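Local coordinates for ORF48 (Lactococcus phage TP901-1, PDB 3U6X), which is a baseplate upper protein of the phage and probably helps to build the baseplate that carries its host-recognition proteins, at residues N23-T29 with I82-V87. Sequence-based numbering, arbitrary orientation.
Sequences NAIGTET and IKETQV
The carboxamide of N23 has T85 over one face, at its oxygen end: CB of T85 is 3.8 Å from OD1. The two side chains run side by side. The backbone N of N23 donates to the carbonyl O of T85 at 3.0 Å, tilted 17° from the carbonyl plane. The methyl CG2 of T85 also faces the loop. It lies 3.2 Å from OG1 of T29 and also meets the carbonyl O of T27. That carbonyl takes a CA-H...O contact from T85.

T27 has a polar and an apolar branch. With chi1 at 66°, OG1 turns back to its own loop and donates to O of A24 at 2.7 Å. T27 N reaches the same oxygen from the same face, so two bonds hold it. CG2 projects across, 3.9 Å from CG2 of both I82 and V87.

Backbone hydrogen bonds from I25 and packing on A24, I25, T27 and I82 join the contact to the chain of another protein. Residues 82-87 form a hairpin end, with a type II' turn from K83 to Q86 joining strands 78-83 and 86-92. V87 pairs with Y21 of strand 16-22, and residues 23-29 follow that strand. The contact thus packs this loop against the hairpin in the immunoglobulin-like domain.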
loop_
_atom_site.group_PDB
_atom_site.type_symbol
_atom_site.label_atom_id
_atom_site.label_comp_id
_atom_site.label_asym_id
_atom_site.label_seq_id
_atom_site.Cartn_x
_atom_site.Cartn_y
_atom_site.Cartn_z
ATOM N N ASN V 23 36.366 33.916 -33.172
ATOM C CA ASN V 23 36.128 32.715 -33.977
ATOM C C ASN V 23 35.088 31.721 -33.462
ATOM O O ASN V 23 35.154 30.534 -33.794
ATOM C CB ASN V 23 37.452 32.039 -34.408
ATOM C CG ASN V 23 38.156 32.784 -35.515
ATOM O OD1 ASN V 23 37.532 33.239 -36.493
ATOM N ND2 ASN V 23 39.476 32.886 -35.401
ATOM N N ALA V 24 34.088 32.196 -32.719
ATOM C CA ALA V 24 33.030 31.318 -32.236
ATOM C C ALA V 24 32.223 30.832 -33.449
ATOM O O ALA V 24 32.289 31.427 -34.517
ATOM C CB ALA V 24 32.137 32.081 -31.267
ATOM N N ILE V 25 31.499 29.743 -33.292
ATOM C CA ILE V 25 30.657 29.137 -34.312
ATOM C C ILE V 25 29.855 30.198 -35.101
ATOM O O ILE V 25 29.197 31.042 -34.492
ATOM C CB ILE V 25 29.831 28.012 -33.581
ATOM C CG1 ILE V 25 30.242 26.623 -34.020
ATOM C CG2 ILE V 25 28.303 28.164 -33.504
ATOM C CD1 ILE V 25 31.488 26.148 -33.368
ATOM N N GLY V 26 30.041 30.220 -36.421
ATOM C CA GLY V 26 29.347 31.134 -37.320
ATOM C C GLY V 26 29.885 32.549 -37.402
ATOM O O GLY V 26 29.247 33.395 -38.037
ATOM N N THR V 27 31.055 32.830 -36.775
ATOM C CA THR V 27 31.662 34.167 -36.829
ATOM C C THR V 27 32.942 34.142 -37.649
ATOM O O THR V 27 33.471 35.199 -37.994
ATOM C CB THR V 27 31.860 34.785 -35.437
ATOM O OG1 THR V 27 32.825 34.025 -34.723
ATOM C CG2 THR V 27 30.569 34.900 -34.651
ATOM N N GLU V 28 33.435 32.935 -37.968
ATOM C CA GLU V 28 34.643 32.717 -38.760
ATOM C C GLU V 28 34.545 33.413 -40.125
ATOM O O GLU V 28 33.483 33.375 -40.748
ATOM C CB GLU V 28 34.903 31.214 -38.944
ATOM C CG GLU V 28 34.812 30.379 -37.674
ATOM C CD GLU V 28 33.581 29.490 -37.516
ATOM O OE1 GLU V 28 32.460 29.942 -37.849
ATOM O OE2 GLU V 28 33.737 28.350 -37.018
ATOM N N THR V 29 35.635 34.079 -40.565
ATOM C CA THR V 29 35.699 34.846 -41.816
ATOM C C THR V 29 35.347 34.016 -43.051
ATOM O O THR V 29 34.462 34.407 -43.817
ATOM C CB THR V 29 37.051 35.589 -41.957
ATOM O OG1 THR V 29 37.320 36.328 -40.770
ATOM C CG2 THR V 29 37.075 36.545 -43.146
ATOM N N ILE V 82 28.369 41.221 -31.751
ATOM C CA ILE V 82 29.238 40.594 -32.760
ATOM C C ILE V 82 29.749 41.623 -33.786
ATOM O O ILE V 82 28.950 42.321 -34.409
ATOM C CB ILE V 82 28.560 39.381 -33.453
ATOM C CG1 ILE V 82 27.898 38.443 -32.431
ATOM C CG2 ILE V 82 29.549 38.618 -34.341
ATOM C CD1 ILE V 82 26.978 37.328 -32.987
ATOM N N LYS V 83 31.083 41.722 -33.927
ATOM C CA LYS V 83 31.769 42.554 -34.904
ATOM C C LYS V 83 32.731 41.606 -35.611
ATOM O O LYS V 83 33.827 41.349 -35.112
ATOM C CB LYS V 83 32.491 43.754 -34.250
ATOM C CG LYS V 83 33.037 44.772 -35.255
ATOM C CD LYS V 83 33.694 45.965 -34.574
ATOM C CE LYS V 83 34.912 46.466 -35.327
ATOM N NZ LYS V 83 36.066 45.519 -35.254
ATOM N N GLU V 84 32.271 41.033 -36.737
ATOM C CA GLU V 84 32.983 40.076 -37.588
ATOM C C GLU V 84 33.289 38.785 -36.806
ATOM O O GLU V 84 32.356 38.071 -36.465
ATOM C CB GLU V 84 34.238 40.685 -38.277
ATOM C CG GLU V 84 34.060 42.014 -39.006
ATOM C CD GLU V 84 35.315 42.867 -39.168
ATOM O OE1 GLU V 84 36.185 42.875 -38.263
ATOM O OE2 GLU V 84 35.399 43.572 -40.199
ATOM N N THR V 85 34.568 38.504 -36.492
ATOM C CA THR V 85 35.007 37.324 -35.741
ATOM C C THR V 85 34.990 37.539 -34.227
ATOM O O THR V 85 35.124 36.574 -33.481
ATOM C CB THR V 85 36.426 36.894 -36.189
ATOM O OG1 THR V 85 37.421 37.845 -35.773
ATOM C CG2 THR V 85 36.524 36.641 -37.673
ATOM N N GLN V 86 34.873 38.790 -33.778
ATOM C CA GLN V 86 34.920 39.170 -32.364
ATOM C C GLN V 86 33.539 39.236 -31.716
ATOM O O GLN V 86 32.620 39.856 -32.254
ATOM C CB GLN V 86 35.710 40.489 -32.196
ATOM C CG GLN V 86 35.955 40.953 -30.755
ATOM C CD GLN V 86 36.779 40.047 -29.870
ATOM O OE1 GLN V 86 37.703 39.339 -30.325
ATOM N NE2 GLN V 86 36.468 40.113 -28.558
ATOM N N VAL V 87 33.405 38.573 -30.550
ATOM C CA VAL V 87 32.168 38.524 -29.772
ATOM C C VAL V 87 32.418 39.018 -28.342
ATOM O O VAL V 87 33.443 38.700 -27.745
ATOM C CB VAL V 87 31.502 37.109 -29.778
ATOM C CG1 VAL V 87 30.213 37.093 -28.956
ATOM C CG2 VAL V 87 31.226 36.605 -31.194
#